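Local coordinates for isoprenyl transferase (PDB 2D2R), which probably condenses isopentenyl diphosphate with allylic diphosphates, using magnesium, to build the undecaprenyl diphosphate chain, at residues Thr15-Met23 / Leu60-Phe68; Tyr98-Ile108 / Thr129-Ala140. All coordinates share one frame; numbering follows the deposited sequence.

Contact 1: residues Thr15-Met23 / Leu60-Phe68; sequences TLKHLAIIM and LECLTLYAF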
loop_
_atom_site.group_PDB
_atom_site.type_symbol
_atom_site.label_atom_id
_atom_site.label_comp_id
_atom_site.label_asym_id
_atom_site.label_seq_id
_atom_site.Cartn_x
_atom_site.Cartn_y
_atom_site.Cartn_z
ATOM N N THR A 15 12.412 -13.334 11.010
ATOM C CA THR A 15 11.562 -12.148 11.029
ATOM C C THR A 15 10.849 -12.103 9.671
ATOM O O THR A 15 9.778 -11.495 9.530
ATOM C CB THR A 15 12.416 -10.896 11.204
ATOM O OG1 THR A 15 12.643 -10.691 12.594
ATOM C CG2 THR A 15 11.731 -9.661 10.628
ATOM N N LEU A 16 11.446 -12.755 8.680
ATOM C CA LEU A 16 10.871 -12.791 7.357
ATOM C C LEU A 16 10.049 -14.042 7.177
ATOM O O LEU A 16 10.588 -15.131 7.027
ATOM C CB LEU A 16 11.956 -12.743 6.304
ATOM C CG LEU A 16 11.446 -12.794 4.865
ATOM C CD1 LEU A 16 10.469 -11.650 4.657
ATOM C CD2 LEU A 16 12.574 -12.707 3.885
ATOM N N LYS A 17 8.731 -13.900 7.196
ATOM C CA LYS A 17 7.869 -15.047 7.027
ATOM C C LYS A 17 7.092 -15.023 5.716
ATOM O O LYS A 17 6.922 -16.064 5.079
ATOM C CB LYS A 17 6.887 -15.153 8.180
ATOM C CG LYS A 17 7.547 -15.437 9.501
ATOM C CD LYS A 17 6.500 -15.599 10.568
ATOM C CE LYS A 17 7.089 -16.088 11.892
ATOM N NZ LYS A 17 7.554 -17.520 11.863
ATOM N N HIS A 18 6.637 -13.840 5.301
ATOM C CA HIS A 18 5.837 -13.730 4.076
ATOM C C HIS A 18 6.476 -12.704 3.152
ATOM O O HIS A 18 6.597 -11.510 3.531
ATOM C CB HIS A 18 4.416 -13.273 4.469
ATOM C CG HIS A 18 3.456 -13.191 3.322
ATOM N ND1 HIS A 18 2.113 -12.912 3.496
ATOM C CD2 HIS A 18 3.637 -13.361 1.991
ATOM C CE1 HIS A 18 1.515 -12.908 2.314
ATOM N NE2 HIS A 18 2.416 -13.177 1.385
ATOM N N LEU A 19 6.888 -13.158 1.964
ATOM C CA LEU A 19 7.512 -12.329 0.942
ATOM C C LEU A 19 6.500 -12.246 -0.182
ATOM O O LEU A 19 5.886 -13.253 -0.534
ATOM C CB LEU A 19 8.811 -12.965 0.428
ATOM C CG LEU A 19 9.485 -12.427 -0.855
ATOM C CD1 LEU A 19 9.944 -10.964 -0.677
ATOM C CD2 LEU A 19 10.737 -13.298 -1.218
ATOM N N ALA A 20 6.315 -11.047 -0.739
ATOM C CA ALA A 20 5.346 -10.854 -1.823
ATOM C C ALA A 20 6.087 -10.185 -2.962
ATOM O O ALA A 20 6.926 -9.304 -2.743
ATOM C CB ALA A 20 4.195 -9.945 -1.350
ATOM N N ILE A 21 5.797 -10.586 -4.187
ATOM C CA ILE A 21 6.530 -9.980 -5.254
ATOM C C ILE A 21 5.695 -9.542 -6.425
ATOM O O ILE A 21 4.833 -10.288 -6.875
ATOM C CB ILE A 21 7.635 -10.945 -5.809
ATOM C CG1 ILE A 21 8.589 -11.407 -4.687
ATOM C CG2 ILE A 21 8.390 -10.201 -6.895
ATOM C CD1 ILE A 21 9.668 -12.426 -5.162
ATOM N N ILE A 22 5.927 -8.304 -6.895
ATOM C CA ILE A 22 5.253 -7.823 -8.116
ATOM C C ILE A 22 6.363 -8.155 -9.161
ATOM O O ILE A 22 7.443 -7.565 -9.167
ATOM C CB ILE A 22 4.966 -6.277 -8.024
ATOM C CG1 ILE A 22 3.839 -6.074 -6.982
ATOM C CG2 ILE A 22 4.554 -5.708 -9.397
ATOM C CD1 ILE A 22 3.736 -4.704 -6.417
ATOM N N MET A 23 6.098 -9.154 -9.998
ATOM C CA MET A 23 7.081 -9.604 -10.977
ATOM C C MET A 23 6.971 -8.765 -12.241
ATOM O O MET A 23 6.334 -9.160 -13.208
ATOM C CB MET A 23 6.820 -11.074 -11.299
ATOM C CG MET A 23 6.662 -11.925 -10.070
ATOM S SD MET A 23 6.190 -13.638 -10.496
ATOM C CE MET A 23 4.451 -13.343 -11.087
ATOM N N LEU A 60 10.858 -20.213 4.217
ATOM C CA LEU A 60 10.002 -19.043 4.041
ATOM C C LEU A 60 8.659 -19.664 4.355
ATOM O O LEU A 60 8.430 -20.822 4.029
ATOM C CB LEU A 60 10.010 -18.579 2.580
ATOM C CG LEU A 60 9.480 -17.178 2.282
ATOM C CD1 LEU A 60 10.667 -16.195 2.212
ATOM C CD2 LEU A 60 8.719 -17.169 0.946
ATOM N N GLU A 61 7.759 -18.952 4.992
ATOM C CA GLU A 61 6.500 -19.606 5.245
ATOM C C GLU A 61 5.465 -19.307 4.137
ATOM O O GLU A 61 4.539 -20.100 3.917
ATOM C CB GLU A 61 5.951 -19.201 6.622
ATOM C CG GLU A 61 6.785 -19.637 7.798
ATOM C CD GLU A 61 6.284 -19.038 9.129
ATOM O OE1 GLU A 61 5.116 -18.534 9.187
ATOM O OE2 GLU A 61 7.054 -19.069 10.119
ATOM N N CYS A 62 5.641 -18.180 3.420
ATOM C CA CYS A 62 4.669 -17.793 2.394
ATOM C C CYS A 62 5.289 -16.887 1.322
ATOM O O CYS A 62 6.070 -16.002 1.634
ATOM C CB CYS A 62 3.481 -17.064 3.056
ATOM S SG CYS A 62 2.071 -16.882 2.014
ATOM N N LEU A 63 4.926 -17.112 0.073
ATOM C CA LEU A 63 5.432 -16.331 -1.034
ATOM C C LEU A 63 4.195 -16.048 -1.869
ATOM O O LEU A 63 3.501 -16.986 -2.283
ATOM C CB LEU A 63 6.443 -17.169 -1.850
ATOM C CG LEU A 63 7.028 -16.500 -3.101
ATOM C CD1 LEU A 63 7.919 -15.320 -2.629
ATOM C CD2 LEU A 63 7.869 -17.506 -3.961
ATOM N N THR A 64 3.897 -14.767 -2.106
ATOM C CA THR A 64 2.739 -14.410 -2.893
ATOM C C THR A 64 3.264 -13.653 -4.121
ATOM O O THR A 64 4.021 -12.694 -3.980
ATOM C CB THR A 64 1.803 -13.513 -2.096
ATOM O OG1 THR A 64 1.370 -14.204 -0.928
ATOM C CG2 THR A 64 0.600 -13.167 -2.924
ATOM N N LEU A 65 2.825 -14.072 -5.314
ATOM C CA LEU A 65 3.299 -13.506 -6.574
ATOM C C LEU A 65 2.164 -12.877 -7.359
ATOM O O LEU A 65 1.073 -13.454 -7.496
ATOM C CB LEU A 65 4.002 -14.621 -7.409
ATOM C CG LEU A 65 5.248 -15.247 -6.759
ATOM C CD1 LEU A 65 5.747 -16.403 -7.580
ATOM C CD2 LEU A 65 6.376 -14.206 -6.639
ATOM N N TYR A 66 2.396 -11.673 -7.857
ATOM C CA TYR A 66 1.325 -11.011 -8.556
ATOM C C TYR A 66 1.300 -11.523 -9.989
ATOM O O TYR A 66 1.929 -10.953 -10.886
ATOM C CB TYR A 66 1.530 -9.511 -8.455
ATOM C CG TYR A 66 0.347 -8.656 -8.793
ATOM C CD1 TYR A 66 -0.914 -9.203 -8.998
ATOM C CD2 TYR A 66 0.495 -7.292 -8.907
ATOM C CE1 TYR A 66 -2.005 -8.402 -9.305
ATOM C CE2 TYR A 66 -0.576 -6.470 -9.222
ATOM C CZ TYR A 66 -1.833 -7.028 -9.415
ATOM O OH TYR A 66 -2.902 -6.192 -9.664
ATOM N N ALA A 67 0.573 -12.631 -10.182
ATOM C CA ALA A 67 0.473 -13.295 -11.498
ATOM C C ALA A 67 -0.121 -12.362 -12.512
ATOM O O ALA A 67 0.477 -12.133 -13.561
ATOM C CB ALA A 67 -0.358 -14.551 -11.406
ATOM N N PHE A 68 -1.302 -11.834 -12.185
ATOM C CA PHE A 68 -1.991 -10.868 -13.023
ATOM C C PHE A 68 -3.258 -10.261 -12.393
ATOM O O PHE A 68 -3.885 -10.879 -11.495
ATOM C CB PHE A 68 -2.277 -11.489 -14.397
ATOM C CG PHE A 68 -3.673 -12.000 -14.589
ATOM C CD1 PHE A 68 -4.721 -11.125 -14.917
ATOM C CD2 PHE A 68 -3.928 -13.368 -14.552
ATOM C CE1 PHE A 68 -6.010 -11.611 -15.224
ATOM C CE2 PHE A 68 -5.214 -13.867 -14.857
ATOM C CZ PHE A 68 -6.253 -12.984 -15.196
#
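His18 NE2 and Thr64 OG1 are hydrogen-bonded at 2.7 Å. The ring's other nitrogen, ND1, bonds to the backbone oxygen of Pro184, so both ring nitrogens have partners and the ring's rotation is fixed. CG lies anti to the backbone N (chi1 -177°), which swings the ring over toward Cys62 and Thr64. Cys62 SG then sits over one ring face, 3.8 Å from the centroid of the His18 ring.

From Lys17 to Ile21 the backbone is paired with 61-66. Leu19 N donates to Cys62 O, Thr64 N to Leu19 O, Ile21 N to Thr64 O at 2.8 Å, and Tyr66 N to Ile21 O. Lys17 O takes two donors, Glu61 N and Cys62 N, each at 3.0 Å. The Lys17 and Glu61 side chains run side by side; the salt bridge at their ends is modelled very short, so its exact geometry is doubtful. Tyr66 OH is bonded to the backbone oxygen of Tyr143.

On the face that carries Leu19, Ile21, Leu63 and Leu65 the contacts are apolar. Leu63 CD1 touches Leu19 CG at 3.7 Å, and Leu65 CD2 packs on Ile21 CB at 3.6 Å, under helix 37-56. This is parallel strand pairing through a beta-alpha-beta crossover, at the centre of the cis-prenyltransferase sheet and leading into its predicted active site.

Contact 2: residues Tyr98-Ile108 / Thr129-Ala140; sequences YLDNNIRFRAI and TRHFKDFTQVLA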
loop_
_atom_site.group_PDB
_atom_site.type_symbol
_atom_site.label_atom_id
_atom_site.label_comp_id
_atom_site.label_asym_id
_atom_site.label_seq_id
_atom_site.Cartn_x
_atom_site.Cartn_y
_atom_site.Cartn_z
ATOM N N TYR A 98 4.797 -28.901 -7.283
ATOM C CA TYR A 98 4.315 -28.502 -5.964
ATOM C C TYR A 98 4.454 -29.702 -5.018
ATOM O O TYR A 98 4.848 -29.558 -3.867
ATOM C CB TYR A 98 2.848 -28.062 -6.027
ATOM C CG TYR A 98 2.627 -26.690 -6.659
ATOM C CD1 TYR A 98 2.513 -26.544 -8.045
ATOM C CD2 TYR A 98 2.564 -25.526 -5.859
ATOM C CE1 TYR A 98 2.343 -25.282 -8.615
ATOM C CE2 TYR A 98 2.400 -24.277 -6.429
ATOM C CZ TYR A 98 2.294 -24.162 -7.801
ATOM O OH TYR A 98 2.193 -22.926 -8.382
ATOM N N LEU A 99 4.123 -30.886 -5.532
ATOM C CA LEU A 99 4.198 -32.136 -4.764
ATOM C C LEU A 99 5.647 -32.500 -4.462
ATOM O O LEU A 99 5.987 -32.935 -3.353
ATOM C CB LEU A 99 3.581 -33.275 -5.569
ATOM C CG LEU A 99 2.295 -32.975 -6.345
ATOM C CD1 LEU A 99 2.112 -34.030 -7.437
ATOM C CD2 LEU A 99 1.096 -32.945 -5.413
ATOM N N ASP A 100 6.495 -32.329 -5.466
ATOM C CA ASP A 100 7.896 -32.666 -5.340
ATOM C C ASP A 100 8.733 -31.819 -4.398
ATOM O O ASP A 100 9.784 -32.278 -3.935
ATOM C CB ASP A 100 8.547 -32.681 -6.712
ATOM C CG ASP A 100 8.217 -33.943 -7.498
ATOM O OD1 ASP A 100 7.021 -34.286 -7.634
ATOM O OD2 ASP A 100 9.165 -34.595 -7.979
ATOM N N ASN A 101 8.295 -30.594 -4.100
ATOM C CA ASN A 101 9.068 -29.754 -3.193
ATOM C C ASN A 101 8.296 -29.442 -1.930
ATOM O O ASN A 101 8.718 -28.608 -1.143
ATOM C CB ASN A 101 9.452 -28.454 -3.877
ATOM C CG ASN A 101 10.195 -28.680 -5.164
ATOM O OD1 ASN A 101 11.412 -28.565 -5.215
ATOM N ND2 ASN A 101 9.464 -29.010 -6.219
ATOM N N ASN A 102 7.171 -30.114 -1.732
ATOM C CA ASN A 102 6.358 -29.863 -0.545
ATOM C C ASN A 102 5.981 -28.376 -0.486
ATOM O O ASN A 102 6.455 -27.632 0.380
ATOM C CB ASN A 102 7.129 -30.245 0.722
ATOM C CG ASN A 102 7.044 -31.726 1.041
ATOM O OD1 ASN A 102 7.505 -32.161 2.110
ATOM N ND2 ASN A 102 6.448 -32.509 0.132
ATOM N N ILE A 103 5.125 -27.970 -1.424
ATOM C CA ILE A 103 4.670 -26.593 -1.546
ATOM C C ILE A 103 3.156 -26.522 -1.669
ATOM O O ILE A 103 2.578 -26.978 -2.644
ATOM C CB ILE A 103 5.301 -25.910 -2.793
ATOM C CG1 ILE A 103 6.814 -25.828 -2.615
ATOM C CG2 ILE A 103 4.638 -24.513 -3.049
ATOM C CD1 ILE A 103 7.526 -24.931 -3.624
ATOM N N ARG A 104 2.506 -25.944 -0.671
ATOM C CA ARG A 104 1.054 -25.811 -0.719
ATOM C C ARG A 104 0.649 -24.734 -1.732
ATOM O O ARG A 104 1.313 -23.706 -1.816
ATOM C CB ARG A 104 0.530 -25.438 0.646
ATOM C CG ARG A 104 -0.932 -25.300 0.644
ATOM C CD ARG A 104 -1.465 -25.136 2.021
ATOM N NE ARG A 104 -2.905 -25.106 1.915
ATOM C CZ ARG A 104 -3.734 -24.962 2.940
ATOM N NH1 ARG A 104 -3.262 -24.824 4.194
ATOM N NH2 ARG A 104 -5.039 -24.982 2.706
ATOM N N PHE A 105 -0.445 -24.956 -2.473
ATOM C CA PHE A 105 -0.881 -23.996 -3.465
ATOM C C PHE A 105 -2.134 -23.220 -3.112
ATOM O O PHE A 105 -3.122 -23.767 -2.667
ATOM C CB PHE A 105 -1.092 -24.687 -4.814
ATOM C CG PHE A 105 -1.729 -23.806 -5.857
ATOM C CD1 PHE A 105 -1.004 -22.769 -6.462
ATOM C CD2 PHE A 105 -3.059 -23.997 -6.219
ATOM C CE1 PHE A 105 -1.604 -21.947 -7.407
ATOM C CE2 PHE A 105 -3.673 -23.176 -7.166
ATOM C CZ PHE A 105 -2.937 -22.147 -7.761
ATOM N N ARG A 106 -2.097 -21.913 -3.311
ATOM C CA ARG A 106 -3.278 -21.124 -3.039
ATOM C C ARG A 106 -3.426 -20.036 -4.091
ATOM O O ARG A 106 -2.441 -19.466 -4.517
ATOM C CB ARG A 106 -3.168 -20.519 -1.642
ATOM C CG ARG A 106 -4.481 -20.034 -1.057
ATOM C CD ARG A 106 -4.447 -20.146 0.497
ATOM N NE ARG A 106 -5.330 -19.151 1.087
ATOM C CZ ARG A 106 -5.479 -18.950 2.394
ATOM N NH1 ARG A 106 -4.810 -19.688 3.269
ATOM N NH2 ARG A 106 -6.281 -17.981 2.822
ATOM N N ALA A 107 -4.651 -19.820 -4.551
ATOM C CA ALA A 107 -4.969 -18.766 -5.511
ATOM C C ALA A 107 -5.779 -17.681 -4.800
ATOM O O ALA A 107 -6.625 -17.997 -3.940
ATOM C CB ALA A 107 -5.831 -19.329 -6.655
ATOM N N ILE A 108 -5.514 -16.413 -5.152
ATOM C CA ILE A 108 -6.268 -15.288 -4.638
ATOM C C ILE A 108 -6.612 -14.425 -5.830
ATOM O O ILE A 108 -5.917 -14.416 -6.847
ATOM C CB ILE A 108 -5.487 -14.466 -3.542
ATOM C CG1 ILE A 108 -4.206 -13.834 -4.081
ATOM C CG2 ILE A 108 -5.182 -15.387 -2.360
ATOM C CD1 ILE A 108 -3.436 -13.009 -3.002
ATOM N N THR A 129 -2.884 -30.004 -2.566
ATOM C CA THR A 129 -1.697 -29.540 -1.874
ATOM C C THR A 129 -1.955 -29.032 -0.462
ATOM O O THR A 129 -1.020 -28.728 0.265
ATOM C CB THR A 129 -1.056 -28.415 -2.682
ATOM O OG1 THR A 129 -1.914 -27.267 -2.628
ATOM C CG2 THR A 129 -0.901 -28.836 -4.140
ATOM N N ARG A 130 -3.223 -28.946 -0.088
ATOM C CA ARG A 130 -3.636 -28.444 1.226
ATOM C C ARG A 130 -2.992 -29.186 2.361
ATOM O O ARG A 130 -3.243 -28.879 3.512
ATOM C CB ARG A 130 -5.143 -28.577 1.414
ATOM C CG ARG A 130 -5.582 -30.031 1.572
ATOM C CD ARG A 130 -6.854 -30.172 2.391
ATOM N NE ARG A 130 -8.012 -29.573 1.738
ATOM C CZ ARG A 130 -8.694 -30.140 0.746
ATOM N NH1 ARG A 130 -8.327 -31.335 0.290
ATOM N NH2 ARG A 130 -9.746 -29.512 0.212
ATOM N N HIS A 131 -2.180 -30.175 2.031
ATOM C CA HIS A 131 -1.530 -31.002 3.018
ATOM C C HIS A 131 -0.258 -30.434 3.551
ATOM O O HIS A 131 0.104 -30.663 4.710
ATOM C CB HIS A 131 -1.240 -32.369 2.419
ATOM C CG HIS A 131 -2.468 -33.184 2.188
ATOM N ND1 HIS A 131 -3.415 -33.386 3.173
ATOM C CD2 HIS A 131 -2.885 -33.889 1.110
ATOM C CE1 HIS A 131 -4.359 -34.187 2.713
ATOM N NE2 HIS A 131 -4.061 -34.508 1.465
ATOM N N PHE A 132 0.440 -29.705 2.699
ATOM C CA PHE A 132 1.696 -29.116 3.104
ATOM C C PHE A 132 1.420 -27.896 3.992
ATOM O O PHE A 132 0.615 -27.032 3.647
ATOM C CB PHE A 132 2.492 -28.793 1.844
ATOM C CG PHE A 132 2.570 -29.953 0.880
ATOM C CD1 PHE A 132 2.133 -31.231 1.262
ATOM C CD2 PHE A 132 3.063 -29.779 -0.404
ATOM C CE1 PHE A 132 2.181 -32.310 0.381
ATOM C CE2 PHE A 132 3.119 -30.853 -1.296
ATOM C CZ PHE A 132 2.675 -32.121 -0.901
ATOM N N LYS A 133 2.057 -27.846 5.161
ATOM C CA LYS A 133 1.831 -26.743 6.083
ATOM C C LYS A 133 3.036 -25.839 6.356
ATOM O O LYS A 133 2.879 -24.763 6.921
ATOM C CB LYS A 133 1.262 -27.284 7.394
ATOM C CG LYS A 133 1.791 -28.654 7.779
ATOM C CD LYS A 133 0.865 -29.294 8.803
ATOM C CE LYS A 133 1.269 -30.720 9.141
ATOM N NZ LYS A 133 1.337 -31.596 7.926
ATOM N N ASP A 134 4.225 -26.243 5.927
ATOM C CA ASP A 134 5.390 -25.402 6.161
ATOM C C ASP A 134 5.492 -24.177 5.238
ATOM O O ASP A 134 5.532 -23.047 5.727
ATOM C CB ASP A 134 6.661 -26.237 6.070
ATOM C CG ASP A 134 6.671 -27.389 7.075
ATOM O OD1 ASP A 134 6.398 -27.133 8.279
ATOM O OD2 ASP A 134 6.943 -28.543 6.654
ATOM N N PHE A 135 5.496 -24.400 3.922
ATOM C CA PHE A 135 5.617 -23.330 2.932
ATOM C C PHE A 135 4.416 -23.279 2.002
ATOM O O PHE A 135 3.937 -24.327 1.552
ATOM C CB PHE A 135 6.901 -23.543 2.099
ATOM C CG PHE A 135 7.080 -22.588 0.930
ATOM C CD1 PHE A 135 7.478 -21.264 1.135
ATOM C CD2 PHE A 135 6.936 -23.043 -0.387
ATOM C CE1 PHE A 135 7.740 -20.403 0.044
ATOM C CE2 PHE A 135 7.192 -22.213 -1.481
ATOM C CZ PHE A 135 7.600 -20.879 -1.264
ATOM N N THR A 136 3.944 -22.057 1.723
ATOM C CA THR A 136 2.829 -21.840 0.816
ATOM C C THR A 136 3.208 -20.860 -0.303
ATOM O O THR A 136 3.906 -19.852 -0.070
ATOM C CB THR A 136 1.605 -21.223 1.504
ATOM O OG1 THR A 136 1.108 -22.085 2.534
ATOM C CG2 THR A 136 0.498 -20.967 0.455
ATOM N N GLN A 137 2.761 -21.167 -1.512
ATOM C CA GLN A 137 2.988 -20.274 -2.647
ATOM C C GLN A 137 1.585 -19.841 -3.007
ATOM O O GLN A 137 0.712 -20.683 -3.211
ATOM C CB GLN A 137 3.634 -20.970 -3.857
ATOM C CG GLN A 137 3.916 -19.989 -5.014
ATOM C CD GLN A 137 3.712 -20.579 -6.404
ATOM O OE1 GLN A 137 2.610 -21.006 -6.771
ATOM N NE2 GLN A 137 4.784 -20.615 -7.175
ATOM N N VAL A 138 1.377 -18.526 -3.057
ATOM C CA VAL A 138 0.101 -17.954 -3.391
ATOM C C VAL A 138 0.229 -17.242 -4.725
ATOM O O VAL A 138 1.190 -16.482 -4.927
ATOM C CB VAL A 138 -0.353 -16.922 -2.308
ATOM C CG1 VAL A 138 -1.789 -16.460 -2.591
ATOM C CG2 VAL A 138 -0.209 -17.537 -0.894
ATOM N N LEU A 139 -0.698 -17.529 -5.654
ATOM C CA LEU A 139 -0.680 -16.819 -6.931
ATOM C C LEU A 139 -1.904 -15.918 -6.992
ATOM O O LEU A 139 -3.059 -16.344 -6.766
ATOM C CB LEU A 139 -0.654 -17.760 -8.171
ATOM C CG LEU A 139 0.622 -18.608 -8.438
ATOM C CD1 LEU A 139 0.472 -19.365 -9.814
ATOM C CD2 LEU A 139 1.861 -17.770 -8.435
ATOM N N ALA A 140 -1.629 -14.649 -7.263
ATOM C CA ALA A 140 -2.667 -13.653 -7.406
ATOM C C ALA A 140 -3.137 -13.732 -8.852
ATOM O O ALA A 140 -2.387 -13.402 -9.749
ATOM C CB ALA A 140 -2.090 -12.262 -7.122
HETATM O O HOH W 1 4.504 -22.196 -9.846
#
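Arg104 lies against the turn Thr129-Phe132, where strands 104-108 and 136-140 of a beta-alpha-beta unit begin to pair. Helix 116-129 makes the crossover between these parallel strands. The Arg104 side chain is fully extended, with CG anti to the backbone N (chi1 180°), and runs out along the turn. CB lies 3.4 Å from Phe132 O. CG is nearest Thr129 O, at 3.5 Å. CD comes to 3.3 Å from Phe132 O, which is buried and has no hydrogen-bond partner. NE passes 3.5 Å from Arg130 CA, which lies over one face of the guanidinium. At the tip, NH2 approaches Arg130 CB, while the two guanidinium groups stay apart.

Backbone bonds follow the parallel register. Arg104 N donates to Phe135 O, and Gln137 N to Arg104 O. Arg106 N donates to Gln137 O, Leu139 N to Arg106 O, and Ile108 N to Leu139 O. Phe105 N turns instead to Thr129 OG1, at 2.7 Å, tying the strand to the end of helix 116-129.

The Phe132 ring points its edge at Tyr98 O and has Asn102 ND2 over one face. Ile103 and Phe135 lie side by side, with Ile103 CD1 against the ring edge at CE2. Ile108 CG2 packs on Val138 CG1.

Tyr98 reaches across from the end of helix 80-100. Its ring is nearly perpendicular to the Gln137 amide, the planes 84° apart. Tyr98 OH donates to Gln137 OE1 at 2.5 Å, and one water bridges the same hydroxyl to Gln137 NE2.

In the fold
Contacts 1 and 2 belong to one parallel sheet and adjoin in it. Strand 62-66 lies beside strand 136-140, and probable backbone hydrogen bonds link Leu63 N to Thr136 O and Val138 N to Leu63 O. Both are largely buried, but contact 1 lies deeper, its centre about 6 Å from the chain centre, against about 11 Å for contact 2. It pairs two inner strands and borders residues predicted to bind substrate and magnesium. Contact 2 includes one of the two outermost strands, 104-108, and its turns reach solvent. Helix 37-56 packs on both. Their chemistry differs accordingly: contact 1 has a buried histidine-threonine pair, whereas contact 2 adds an arginine along a turn and a water-bridged tyrosine-glutamine pair.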